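Local coordinates for protein collagen adhesin (Staphylococcus aureus, PDB 2F68) that probably binds host collagen, wrapping its two immunoglobulin-like domains around the rope-like triple helix as a cell-surface adhesin of the bacterium, at residues G30-V35 / E65-T70; S150-K155 / Y278-K283; L201-T206 / T220-A225. All coordinates share one frame; numbering follows the deposited sequence.

Interaction 1. Residues G30-V35 / E65-T70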
ATOM      1  N   GLY A  30      -2.375  -4.262   9.676  1.00 25.83           N
ATOM      2  CA  GLY A  30      -2.255  -3.908   8.262  1.00 25.40           C
ATOM      3  C   GLY A  30      -3.303  -2.900   7.825  1.00 24.88           C
ATOM      4  O   GLY A  30      -3.566  -2.749   6.630  1.00 23.66           O
ATOM      5  N   GLY A  31      -3.898  -2.211   8.797  1.00 25.46           N
ATOM      6  CA  GLY A  31      -4.939  -1.219   8.535  1.00 25.41           C
ATOM      7  C   GLY A  31      -4.387   0.163   8.248  1.00 25.29           C
ATOM      8  O   GLY A  31      -3.236   0.466   8.576  1.00 25.03           O
ATOM      9  N   LYS A  32      -5.218   1.004   7.636  1.00 25.16           N
ATOM     10  CA  LYS A  32      -4.827   2.363   7.266  1.00 26.70           C
ATOM     11  C   LYS A  32      -5.443   3.403   8.198  1.00 25.99           C
ATOM     12  O   LYS A  32      -6.606   3.286   8.593  1.00 24.39           O
ATOM     13  CB  LYS A  32      -5.230   2.665   5.819  1.00 26.84           C
ATOM     14  CG  LYS A  32      -4.491   1.847   4.769  1.00 29.63           C
ATOM     15  CD  LYS A  32      -4.985   2.182   3.370  1.00 31.48           C
ATOM     16  CE  LYS A  32      -4.299   1.324   2.320  1.00 37.90           C
ATOM     17  NZ  LYS A  32      -4.774   1.644   0.946  1.00 38.43           N
ATOM     18  N   THR A  33      -4.650   4.415   8.544  1.00 25.37           N
ATOM     19  CA  THR A  33      -5.117   5.536   9.364  1.00 23.74           C
ATOM     20  C   THR A  33      -4.445   6.851   8.950  1.00 23.11           C
ATOM     21  O   THR A  33      -3.309   6.853   8.469  1.00 23.26           O
ATOM     22  CB  THR A  33      -4.947   5.264  10.888  1.00 24.00           C
ATOM     23  OG1 THR A  33      -5.452   6.375  11.637  1.00 25.39           O
ATOM     24  CG2 THR A  33      -3.484   5.017  11.259  1.00 24.44           C
ATOM     25  N   THR A  34      -5.158   7.959   9.138  1.00 22.58           N
ATOM     26  CA  THR A  34      -4.708   9.267   8.661  1.00 22.77           C
ATOM     27  C   THR A  34      -4.113  10.119   9.786  1.00 21.91           C
ATOM     28  O   THR A  34      -4.730  10.290  10.839  1.00 22.57           O
ATOM     29  CB  THR A  34      -5.857  10.042   7.971  1.00 23.22           C
ATOM     30  OG1 THR A  34      -6.657   9.136   7.198  1.00 24.56           O
ATOM     31  CG2 THR A  34      -5.305  11.124   7.057  1.00 24.03           C
ATOM     32  N   VAL A  35      -2.915  10.647   9.542  1.00 21.07           N
ATOM     33  CA  VAL A  35      -2.214  11.506  10.498  1.00 21.15           C
ATOM     34  C   VAL A  35      -2.260  12.961  10.027  1.00 20.63           C
ATOM     35  O   VAL A  35      -1.955  13.254   8.868  1.00 21.75           O
ATOM     36  CB  VAL A  35      -0.734  11.068  10.685  1.00 21.16           C
ATOM     37  CG1 VAL A  35      -0.056  11.881  11.786  1.00 21.76           C
ATOM     38  CG2 VAL A  35      -0.644   9.582  10.999  1.00 20.22           C
ATOM     39  N   GLU A  65       4.096   2.544   9.097  1.00 22.86           N
ATOM     40  CA  GLU A  65       4.708   2.754   7.789  1.00 23.43           C
ATOM     41  C   GLU A  65       3.982   3.847   7.008  1.00 23.18           C
ATOM     42  O   GLU A  65       2.820   3.685   6.626  1.00 22.11           O
ATOM     43  CB  GLU A  65       4.731   1.448   6.986  1.00 24.52           C
ATOM     44  CG  GLU A  65       5.543   0.327   7.621  1.00 26.95           C
ATOM     45  CD  GLU A  65       5.529  -0.951   6.801  1.00 29.14           C
ATOM     46  OE1 GLU A  65       6.007  -0.930   5.647  1.00 29.87           O
ATOM     47  OE2 GLU A  65       5.050  -1.983   7.318  1.00 35.43           O
ATOM     48  N   GLY A  66       4.675   4.960   6.784  1.00 21.67           N
ATOM     49  CA  GLY A  66       4.119   6.084   6.036  1.00 21.74           C
ATOM     50  C   GLY A  66       4.166   5.851   4.541  1.00 21.62           C
ATOM     51  O   GLY A  66       5.231   5.592   3.980  1.00 21.26           O
ATOM     52  N   TYR A  67       3.004   5.941   3.896  1.00 22.53           N
ATOM     53  CA  TYR A  67       2.907   5.769   2.448  1.00 23.29           C
ATOM     54  C   TYR A  67       3.624   6.902   1.716  1.00 24.37           C
ATOM     55  O   TYR A  67       3.350   8.081   1.960  1.00 24.35           O
ATOM     56  CB  TYR A  67       1.444   5.677   2.008  1.00 23.28           C
ATOM     57  CG  TYR A  67       0.741   4.410   2.452  1.00 24.09           C
ATOM     58  CD1 TYR A  67      -0.038   4.389   3.608  1.00 23.97           C
ATOM     59  CD2 TYR A  67       0.852   3.233   1.711  1.00 23.59           C
ATOM     60  CE1 TYR A  67      -0.688   3.227   4.018  1.00 24.69           C
ATOM     61  CE2 TYR A  67       0.208   2.067   2.111  1.00 23.59           C
ATOM     62  CZ  TYR A  67      -0.560   2.071   3.264  1.00 24.72           C
ATOM     63  OH  TYR A  67      -1.199   0.919   3.662  1.00 25.80           O
ATOM     64  N   SER A  68       4.542   6.528   0.827  1.00 25.54           N
ATOM     65  CA  SER A  68       5.425   7.476   0.142  1.00 26.09           C
ATOM     66  C   SER A  68       4.674   8.495  -0.716  1.00 26.24           C
ATOM     67  O   SER A  68       4.121   8.153  -1.762  1.00 25.84           O
ATOM     68  CB  SER A  68       6.466   6.730  -0.699  1.00 25.54           C
ATOM     69  OG  SER A  68       7.289   5.911   0.113  1.00 30.84           O
ATOM     70  N   LYS A  69       4.658   9.744  -0.256  1.00 25.87           N
ATOM     71  CA  LYS A  69       3.995  10.839  -0.966  1.00 25.84           C
ATOM     72  C   LYS A  69       4.780  12.146  -0.865  1.00 25.78           C
ATOM     73  O   LYS A  69       5.453  12.402   0.137  1.00 23.24           O
ATOM     74  CB  LYS A  69       2.569  11.044  -0.440  1.00 25.54           C
ATOM     75  CG  LYS A  69       1.529  10.068  -0.989  1.00 29.84           C
ATOM     76  CD  LYS A  69       1.102  10.429  -2.407  1.00 32.99           C
ATOM     77  CE  LYS A  69       0.073   9.444  -2.941  1.00 31.81           C
ATOM     78  NZ  LYS A  69      -0.353   9.784  -4.327  1.00 34.07           N
ATOM     79  N   THR A  70       4.684  12.963  -1.911  1.00 25.32           N
ATOM     80  CA  THR A  70       5.313  14.282  -1.940  1.00 26.87           C
ATOM     81  C   THR A  70       4.277  15.346  -2.309  1.00 27.66           C
ATOM     82  O   THR A  70       3.854  15.443  -3.465  1.00 26.14           O
ATOM     83  CB  THR A  70       6.513  14.325  -2.918  1.00 27.63           C
ATOM     84  OG1 THR A  70       7.374  13.205  -2.677  1.00 28.06           O
ATOM     85  CG2 THR A  70       7.309  15.614  -2.745  1.00 27.46           C
TER
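K32 lays its long aliphatic chain across the phenol end of Y67, and this single pair carries the whole contact between G30-V35 and E65-T70. The lysine can be followed outward. K32 CB is still 4.9 Å from Y67 OH. K32 CG lies beside the backbone N (chi1 -66°), a turn that brings it within 3.6 Å of Y67 OH and 4.1 Å of Y67 CE1. K32 CD stays near the same oxygen, 4.0 Å from Y67 OH. K32 CE makes the closest approach, 3.4 Å to Y67 OH, and also touches Y67 CZ at 3.9 Å. K32 NZ has passed the phenol and ends 4.5 Å from Y67 OH. From chi2 onward the chain is extended, a straight rod that crosses the tyrosine at about a right angle, and the contact is van der Waals. Lysine suits this border position because its methylenes can pack against the phenol oxygen and the adjoining ring carbons while its ammonium group travels on past them. Tyrosine suits the buried side, with a flat body for packing and a hydroxyl at the end that meets the lysine. Just before K32, G30 and G31 both face G114 in a G1 beta bulge, and the positive phi of G30 is easily adopted by glycine. Strand 31-40 runs between strands 17-27 and 104-116, and strand 62-75 also pairs with 104-116. Y67 points across strand 104-116, touching Q113, and the K32 chain passes its hydroxyl end; both also pack on I298, in the connection leading to strand 300-307.

Interaction 2. Residues S150-K155 / Y278-K283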
ATOM      1  N   SER A 150      -9.153 -20.930   4.750  1.00 48.43           N
ATOM      2  CA  SER A 150      -9.293 -20.211   3.487  1.00 45.72           C
ATOM      3  C   SER A 150     -10.160 -20.975   2.487  1.00 43.06           C
ATOM      4  O   SER A 150     -10.280 -22.200   2.562  1.00 44.76           O
ATOM      5  CB  SER A 150      -7.915 -19.934   2.877  1.00 46.40           C
ATOM      6  OG  SER A 150      -7.132 -19.119   3.732  1.00 45.16           O
ATOM      7  N   VAL A 151     -10.760 -20.237   1.555  1.00 38.73           N
ATOM      8  CA  VAL A 151     -11.520 -20.830   0.451  1.00 33.77           C
ATOM      9  C   VAL A 151     -10.571 -21.357  -0.630  1.00 30.15           C
ATOM     10  O   VAL A 151      -9.354 -21.167  -0.537  1.00 29.44           O
ATOM     11  CB  VAL A 151     -12.536 -19.825  -0.165  1.00 33.82           C
ATOM     12  CG1 VAL A 151     -13.685 -19.559   0.802  1.00 34.66           C
ATOM     13  CG2 VAL A 151     -11.849 -18.519  -0.573  1.00 31.97           C
ATOM     14  N   PHE A 152     -11.127 -22.020  -1.643  1.00 26.29           N
ATOM     15  CA  PHE A 152     -10.337 -22.547  -2.757  1.00 24.17           C
ATOM     16  C   PHE A 152      -9.584 -21.429  -3.477  1.00 22.33           C
ATOM     17  O   PHE A 152      -8.353 -21.435  -3.530  1.00 20.50           O
ATOM     18  CB  PHE A 152     -11.224 -23.317  -3.745  1.00 23.15           C
ATOM     19  CG  PHE A 152     -10.464 -23.963  -4.877  1.00 23.69           C
ATOM     20  CD1 PHE A 152     -10.014 -25.274  -4.769  1.00 21.96           C
ATOM     21  CD2 PHE A 152     -10.203 -23.262  -6.052  1.00 22.23           C
ATOM     22  CE1 PHE A 152      -9.316 -25.879  -5.811  1.00 22.83           C
ATOM     23  CE2 PHE A 152      -9.504 -23.858  -7.100  1.00 23.82           C
ATOM     24  CZ  PHE A 152      -9.059 -25.168  -6.979  1.00 24.20           C
ATOM     25  N   TYR A 153     -10.334 -20.475  -4.021  1.00 21.56           N
ATOM     26  CA  TYR A 153      -9.752 -19.358  -4.754  1.00 19.81           C
ATOM     27  C   TYR A 153     -10.319 -18.016  -4.302  1.00 20.64           C
ATOM     28  O   TYR A 153     -11.537 -17.828  -4.247  1.00 18.58           O
ATOM     29  CB  TYR A 153      -9.937 -19.544  -6.266  1.00 20.52           C
ATOM     30  CG  TYR A 153      -9.550 -18.336  -7.095  1.00 20.05           C
ATOM     31  CD1 TYR A 153      -8.211 -17.999  -7.292  1.00 19.38           C
ATOM     32  CD2 TYR A 153     -10.524 -17.531  -7.685  1.00 17.82           C
ATOM     33  CE1 TYR A 153      -7.851 -16.890  -8.051  1.00 18.73           C
ATOM     34  CE2 TYR A 153     -10.175 -16.419  -8.447  1.00 18.68           C
ATOM     35  CZ  TYR A 153      -8.837 -16.106  -8.625  1.00 19.27           C
ATOM     36  OH  TYR A 153      -8.485 -15.009  -9.376  1.00 18.95           O
ATOM     37  N   TYR A 154      -9.417 -17.094  -3.975  1.00 20.69           N
ATOM     38  CA  TYR A 154      -9.774 -15.710  -3.680  1.00 21.24           C
ATOM     39  C   TYR A 154      -8.692 -14.770  -4.206  1.00 21.10           C
ATOM     40  O   TYR A 154      -7.527 -15.160  -4.331  1.00 21.89           O
ATOM     41  CB  TYR A 154     -10.004 -15.500  -2.175  1.00 23.11           C
ATOM     42  CG  TYR A 154      -8.744 -15.450  -1.334  1.00 24.46           C
ATOM     43  CD1 TYR A 154      -8.146 -16.620  -0.868  1.00 25.10           C
ATOM     44  CD2 TYR A 154      -8.160 -14.229  -0.990  1.00 24.62           C
ATOM     45  CE1 TYR A 154      -6.992 -16.577  -0.091  1.00 25.61           C
ATOM     46  CE2 TYR A 154      -7.006 -14.176  -0.214  1.00 25.85           C
ATOM     47  CZ  TYR A 154      -6.428 -15.353   0.232  1.00 25.79           C
ATOM     48  OH  TYR A 154      -5.287 -15.306   1.000  1.00 25.40           O
ATOM     49  N   LYS A 155      -9.083 -13.537  -4.510  1.00 20.04           N
ATOM     50  CA  LYS A 155      -8.162 -12.550  -5.059  1.00 21.41           C
ATOM     51  C   LYS A 155      -8.053 -11.328  -4.149  1.00 20.03           C
ATOM     52  O   LYS A 155      -9.065 -10.787  -3.695  1.00 20.16           O
ATOM     53  CB  LYS A 155      -8.602 -12.144  -6.467  1.00 22.82           C
ATOM     54  CG  LYS A 155      -7.525 -11.447  -7.285  1.00 29.86           C
ATOM     55  CD  LYS A 155      -7.989 -11.162  -8.709  1.00 34.97           C
ATOM     56  CE  LYS A 155      -9.145 -10.168  -8.759  1.00 32.18           C
ATOM     57  NZ  LYS A 155      -8.870  -8.917  -7.997  1.00 29.94           N
ATOM     58  N   TYR A 278     -13.708 -24.173 -11.488  1.00 20.89           N
ATOM     59  CA  TYR A 278     -13.105 -25.293 -10.759  1.00 20.22           C
ATOM     60  C   TYR A 278     -14.143 -26.179 -10.070  1.00 20.80           C
ATOM     61  O   TYR A 278     -15.299 -25.781  -9.906  1.00 20.56           O
ATOM     62  CB  TYR A 278     -12.075 -24.789  -9.735  1.00 21.08           C
ATOM     63  CG  TYR A 278     -12.650 -23.918  -8.636  1.00 21.32           C
ATOM     64  CD1 TYR A 278     -13.170 -24.482  -7.469  1.00 20.26           C
ATOM     65  CD2 TYR A 278     -12.663 -22.529  -8.757  1.00 20.50           C
ATOM     66  CE1 TYR A 278     -13.696 -23.687  -6.457  1.00 22.35           C
ATOM     67  CE2 TYR A 278     -13.187 -21.723  -7.749  1.00 21.34           C
ATOM     68  CZ  TYR A 278     -13.701 -22.310  -6.604  1.00 21.46           C
ATOM     69  OH  TYR A 278     -14.219 -21.518  -5.604  1.00 23.13           O
ATOM     70  N   GLN A 279     -13.718 -27.376  -9.671  1.00 20.97           N
ATOM     71  CA  GLN A 279     -14.552 -28.282  -8.882  1.00 22.60           C
ATOM     72  C   GLN A 279     -13.708 -29.191  -7.989  1.00 22.39           C
ATOM     73  O   GLN A 279     -13.051 -30.117  -8.473  1.00 22.59           O
ATOM     74  CB  GLN A 279     -15.469 -29.120  -9.785  1.00 20.76           C
ATOM     75  CG  GLN A 279     -16.411 -30.056  -9.021  1.00 22.27           C
ATOM     76  CD  GLN A 279     -17.327 -30.865  -9.927  1.00 24.61           C
ATOM     77  OE1 GLN A 279     -17.251 -30.779 -11.154  1.00 23.77           O
ATOM     78  NE2 GLN A 279     -18.202 -31.658  -9.318  1.00 24.10           N
ATOM     79  N   GLU A 280     -13.730 -28.911  -6.688  1.00 24.17           N
ATOM     80  CA  GLU A 280     -13.124 -29.794  -5.694  1.00 24.62           C
ATOM     81  C   GLU A 280     -13.933 -31.082  -5.643  1.00 25.26           C
ATOM     82  O   GLU A 280     -15.165 -31.040  -5.577  1.00 24.91           O
ATOM     83  CB  GLU A 280     -13.114 -29.140  -4.310  1.00 25.80           C
ATOM     84  CG  GLU A 280     -12.284 -27.870  -4.208  1.00 28.59           C
ATOM     85  CD  GLU A 280     -12.260 -27.297  -2.801  1.00 31.03           C
ATOM     86  OE1 GLU A 280     -11.798 -27.997  -1.874  1.00 33.43           O
ATOM     87  OE2 GLU A 280     -12.696 -26.139  -2.624  1.00 34.37           O
ATOM     88  N   HIS A 281     -13.247 -32.220  -5.687  1.00 25.77           N
ATOM     89  CA  HIS A 281     -13.928 -33.512  -5.669  1.00 25.81           C
ATOM     90  C   HIS A 281     -14.556 -33.773  -4.302  1.00 26.49           C
ATOM     91  O   HIS A 281     -13.859 -34.033  -3.317  1.00 27.16           O
ATOM     92  CB  HIS A 281     -12.986 -34.646  -6.078  1.00 26.19           C
ATOM     93  CG  HIS A 281     -13.699 -35.896  -6.485  1.00 24.63           C
ATOM     94  ND1 HIS A 281     -13.709 -37.032  -5.707  1.00 24.49           N
ATOM     95  CD2 HIS A 281     -14.438 -36.183  -7.583  1.00 22.98           C
ATOM     96  CE1 HIS A 281     -14.418 -37.970  -6.311  1.00 19.74           C
ATOM     97  NE2 HIS A 281     -14.872 -37.480  -7.451  1.00 25.71           N
ATOM     98  N   GLY A 282     -15.883 -33.690  -4.262  1.00 28.09           N
ATOM     99  CA  GLY A 282     -16.641 -33.736  -3.015  1.00 29.95           C
ATOM    100  C   GLY A 282     -17.433 -32.458  -2.809  1.00 31.06           C
ATOM    101  O   GLY A 282     -18.292 -32.385  -1.929  1.00 31.46           O
ATOM    102  N   LYS A 283     -17.135 -31.453  -3.630  1.00 30.56           N
ATOM    103  CA  LYS A 283     -17.808 -30.157  -3.577  1.00 31.13           C
ATOM    104  C   LYS A 283     -18.527 -29.858  -4.892  1.00 30.98           C
ATOM    105  O   LYS A 283     -18.275 -30.507  -5.910  1.00 28.86           O
ATOM    106  CB  LYS A 283     -16.803 -29.043  -3.257  1.00 31.92           C
ATOM    107  CG  LYS A 283     -16.094 -29.175  -1.908  1.00 34.00           C
ATOM    108  CD  LYS A 283     -16.997 -28.787  -0.744  1.00 38.31           C
ATOM    109  CE  LYS A 283     -16.283 -28.958   0.587  1.00 40.03           C
ATOM    110  NZ  LYS A 283     -17.155 -28.595   1.738  1.00 43.91           N
TER
HETATM  111  O   HOH W   1     -13.196 -19.957  -3.579  1.00 20.56           O
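F152 and Y278 form an offset aromatic stack, with ring centroids 4.1 Å apart and planes inclined by 16°. F152 CD2 sits 3.3 Å above the middle of the tyrosine ring, while Y278 CD1 lies nearer the rim of the phenylalanine ring. The two side chains run past each other in opposite directions. Y278 CG stands between its own backbone N and carbonyl carbon (chi1 63°), which turns the ring toward F152. Y153 CB adds a looser apolar touch on Y278 CE2.

E280 makes van der Waals contact alongside F152: E280 CG is 3.5 Å from F152 CD1, and E280 OE2 lies 3.4 Å from F152 CB. Its OE1 is hydrogen-bonded to S178 OG, which tethers the carboxylate.

The polar link is a water: Y153 N donates to it over 2.9 Å, and Y278 OH is hydrogen-bonded to it at 2.8 Å, so tyrosine offers both a ring to stack and a hydroxyl to bridge.

In the backbone, K283 N bonds to E280 O, closing a type II turn with G282 at its positive-phi position. The stack joins the chain entering one sheet to the end of strand 269-278 in the other, tying the two sheets of the immunoglobulin-like collagen-binding domain together where the strands give way to loops.

Interaction 3. Residues L201-T206 / T220-A225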
ATOM      1  N   LEU A 201       5.714 -10.509 -12.631  1.00 29.48           N
ATOM      2  CA  LEU A 201       4.706 -11.563 -12.496  1.00 29.75           C
ATOM      3  C   LEU A 201       4.989 -12.475 -11.297  1.00 31.26           C
ATOM      4  O   LEU A 201       4.464 -12.245 -10.212  1.00 35.04           O
ATOM      5  CB  LEU A 201       4.588 -12.368 -13.803  1.00 30.61           C
ATOM      6  CG  LEU A 201       3.274 -13.059 -14.213  1.00 30.34           C
ATOM      7  CD1 LEU A 201       2.971 -14.306 -13.379  1.00 27.33           C
ATOM      8  CD2 LEU A 201       2.083 -12.098 -14.212  1.00 29.62           C
ATOM      9  N   ASN A 202       5.829 -13.490 -11.505  1.00 28.83           N
ATOM     10  CA  ASN A 202       6.181 -14.515 -10.498  1.00 27.32           C
ATOM     11  C   ASN A 202       5.038 -15.386  -9.946  1.00 24.89           C
ATOM     12  O   ASN A 202       3.971 -14.884  -9.585  1.00 24.57           O
ATOM     13  CB  ASN A 202       7.094 -13.961  -9.375  1.00 27.31           C
ATOM     14  CG  ASN A 202       6.341 -13.164  -8.315  1.00 29.96           C
ATOM     15  OD1 ASN A 202       6.476 -11.943  -8.233  1.00 30.10           O
ATOM     16  ND2 ASN A 202       5.559 -13.854  -7.489  1.00 29.63           N
ATOM     17  N   ILE A 203       5.283 -16.695  -9.890  1.00 23.80           N
ATOM     18  CA  ILE A 203       4.305 -17.663  -9.388  1.00 23.14           C
ATOM     19  C   ILE A 203       4.917 -18.499  -8.261  1.00 23.60           C
ATOM     20  O   ILE A 203       6.017 -19.039  -8.408  1.00 23.74           O
ATOM     21  CB  ILE A 203       3.780 -18.618 -10.509  1.00 22.73           C
ATOM     22  CG1 ILE A 203       3.374 -17.847 -11.772  1.00 22.11           C
ATOM     23  CG2 ILE A 203       2.607 -19.456 -10.010  1.00 20.29           C
ATOM     24  CD1 ILE A 203       4.447 -17.802 -12.849  1.00 22.60           C
ATOM     25  N   ASN A 204       4.202 -18.594  -7.143  1.00 24.30           N
ATOM     26  CA  ASN A 204       4.626 -19.425  -6.017  1.00 25.04           C
ATOM     27  C   ASN A 204       3.769 -20.682  -5.891  1.00 25.79           C
ATOM     28  O   ASN A 204       2.557 -20.600  -5.668  1.00 24.47           O
ATOM     29  CB  ASN A 204       4.605 -18.627  -4.708  1.00 25.00           C
ATOM     30  CG  ASN A 204       5.267 -19.370  -3.554  1.00 26.88           C
ATOM     31  OD1 ASN A 204       6.314 -19.999  -3.718  1.00 27.69           O
ATOM     32  ND2 ASN A 204       4.658 -19.289  -2.376  1.00 28.27           N
ATOM     33  N   VAL A 205       4.407 -21.840  -6.044  1.00 25.90           N
ATOM     34  CA  VAL A 205       3.720 -23.125  -5.941  1.00 26.24           C
ATOM     35  C   VAL A 205       4.170 -23.865  -4.680  1.00 27.69           C
ATOM     36  O   VAL A 205       5.369 -24.010  -4.432  1.00 28.95           O
ATOM     37  CB  VAL A 205       3.947 -24.015  -7.195  1.00 25.72           C
ATOM     38  CG1 VAL A 205       2.996 -25.207  -7.188  1.00 25.28           C
ATOM     39  CG2 VAL A 205       3.761 -23.208  -8.476  1.00 25.15           C
ATOM     40  N   THR A 206       3.200 -24.313  -3.886  1.00 27.50           N
ATOM     41  CA  THR A 206       3.472 -25.072  -2.663  1.00 28.76           C
ATOM     42  C   THR A 206       2.660 -26.365  -2.624  1.00 29.94           C
ATOM     43  O   THR A 206       1.480 -26.377  -2.980  1.00 29.93           O
ATOM     44  CB  THR A 206       3.179 -24.247  -1.387  1.00 28.29           C
ATOM     45  OG1 THR A 206       1.882 -23.645  -1.485  1.00 36.30           O
ATOM     46  CG2 THR A 206       4.228 -23.159  -1.186  1.00 28.39           C
ATOM     47  N   THR A 220       7.608 -18.938 -18.815  1.00 26.89           N
ATOM     48  CA  THR A 220       8.219 -19.993 -19.628  1.00 28.48           C
ATOM     49  C   THR A 220       8.623 -21.204 -18.779  1.00 27.77           C
ATOM     50  O   THR A 220       8.414 -22.348 -19.187  1.00 28.34           O
ATOM     51  CB  THR A 220       9.446 -19.466 -20.414  1.00 28.64           C
ATOM     52  OG1 THR A 220       9.141 -18.188 -20.988  1.00 29.71           O
ATOM     53  CG2 THR A 220       9.840 -20.433 -21.528  1.00 31.87           C
ATOM     54  N   ASP A 221       9.187 -20.942 -17.601  1.00 27.62           N
ATOM     55  CA  ASP A 221       9.609 -22.001 -16.681  1.00 26.62           C
ATOM     56  C   ASP A 221       8.427 -22.720 -16.032  1.00 26.85           C
ATOM     57  O   ASP A 221       8.524 -23.903 -15.697  1.00 25.80           O
ATOM     58  CB  ASP A 221      10.546 -21.445 -15.601  1.00 26.99           C
ATOM     59  CG  ASP A 221      11.880 -20.973 -16.163  1.00 29.13           C
ATOM     60  OD1 ASP A 221      12.374 -21.571 -17.144  1.00 32.21           O
ATOM     61  OD2 ASP A 221      12.440 -20.000 -15.615  1.00 29.22           O
ATOM     62  N   PHE A 222       7.319 -22.001 -15.854  1.00 25.83           N
ATOM     63  CA  PHE A 222       6.095 -22.568 -15.287  1.00 24.64           C
ATOM     64  C   PHE A 222       5.407 -23.509 -16.276  1.00 25.26           C
ATOM     65  O   PHE A 222       4.958 -24.593 -15.899  1.00 26.51           O
ATOM     66  CB  PHE A 222       5.135 -21.451 -14.853  1.00 24.02           C
ATOM     67  CG  PHE A 222       3.894 -21.945 -14.155  1.00 23.54           C
ATOM     68  CD1 PHE A 222       3.894 -22.169 -12.781  1.00 23.65           C
ATOM     69  CD2 PHE A 222       2.722 -22.180 -14.870  1.00 24.27           C
ATOM     70  CE1 PHE A 222       2.747 -22.624 -12.131  1.00 27.28           C
ATOM     71  CE2 PHE A 222       1.570 -22.634 -14.230  1.00 24.98           C
ATOM     72  CZ  PHE A 222       1.584 -22.856 -12.858  1.00 23.76           C
ATOM     73  N   GLU A 223       5.333 -23.086 -17.537  1.00 27.40           N
ATOM     74  CA  GLU A 223       4.675 -23.862 -18.590  1.00 28.33           C
ATOM     75  C   GLU A 223       5.477 -25.098 -19.005  1.00 29.90           C
ATOM     76  O   GLU A 223       4.911 -26.070 -19.510  1.00 29.39           O
ATOM     77  CB  GLU A 223       4.381 -22.979 -19.808  1.00 29.59           C
ATOM     78  CG  GLU A 223       3.283 -21.943 -19.577  1.00 26.97           C
ATOM     79  CD  GLU A 223       3.010 -21.068 -20.794  1.00 29.14           C
ATOM     80  OE1 GLU A 223       3.522 -21.373 -21.892  1.00 33.42           O
ATOM     81  OE2 GLU A 223       2.274 -20.069 -20.648  1.00 26.37           O
ATOM     82  N   LYS A 224       6.791 -25.053 -18.790  1.00 30.01           N
ATOM     83  CA  LYS A 224       7.670 -26.187 -19.077  1.00 31.20           C
ATOM     84  C   LYS A 224       7.622 -27.240 -17.970  1.00 29.72           C
ATOM     85  O   LYS A 224       7.599 -28.440 -18.252  1.00 29.06           O
ATOM     86  CB  LYS A 224       9.111 -25.721 -19.302  1.00 31.46           C
ATOM     87  CG  LYS A 224       9.373 -25.146 -20.686  1.00 36.54           C
ATOM     88  CD  LYS A 224      10.818 -24.689 -20.828  1.00 41.50           C
ATOM     89  CE  LYS A 224      11.091 -24.105 -22.208  1.00 44.62           C
ATOM     90  NZ  LYS A 224      11.068 -25.135 -23.284  1.00 46.96           N
ATOM     91  N   ALA A 225       7.611 -26.783 -16.718  1.00 28.84           N
ATOM     92  CA  ALA A 225       7.531 -27.673 -15.559  1.00 28.67           C
ATOM     93  C   ALA A 225       6.140 -28.286 -15.414  1.00 28.91           C
ATOM     94  O   ALA A 225       5.997 -29.410 -14.929  1.00 28.46           O
ATOM     95  CB  ALA A 225       7.922 -26.932 -14.292  1.00 29.10           C
TER
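F222 projects from the helix toward the strand and meets I203 and V205 at one ring corner, CE1. Each aliphatic side chain crosses the phenylalanine at about a right angle, but they approach it differently. V205 CG2 comes up to the ring edge, close to its plane, and stands 3.8 Å from F222 CE1. I203 CG2 approaches F222 CE1 obliquely, also at 3.8 Å, and is 4.1 Å from F222 CD1. The corner of the ring therefore rests against two methyl groups. F222 CG lies opposite its own backbone N (chi1 -175°), which carries the ring outward from the helix to the sheet.

I203 and V205 are alternate residues of strand 194-207, so both side chains point to the helix side of the sheet, while N204 between them points away. Beta-branched residues suit such a strand, and here their methyls also line the interior of a beta sandwich. Helix 218-225 belongs to the connection from strand 211-213, at the edge of the five-stranded sheet, to strand 230-234 of the opposite sheet, and F222 plugs it onto the core; an aromatic is long enough to span from helix to strand. Strand 230-234 joins in through I231, which touches both I203 and F222. F226 meets the F222 ring with planes at about 45°, and E223 OE2 accepts a hydrogen bond from I231 N, fixing the helix to the start of that strand.

Overall arrangement
Interaction 1 comes first along the chain, in the first of the two immunoglobulin-like domains; interaction 3 is nested inside the loop that interaction 2 closes. Interactions 2 and 3 share the collagen-binding domain and both reach its five-stranded sheet, at strands 154-156 and 194-207, with centres about 20 Å apart. The centre of interaction 1 lies about 34 Å from that of interaction 2 and 33 Å from that of interaction 3. The contacts therefore lie in two distinct domains. After the collagen-binding domain the chain passes I298, on which interaction 1 packs, and returns as strand 300-307 to pair with strand 104-116, tying the domains together, consistent with the latch of the collagen hug model.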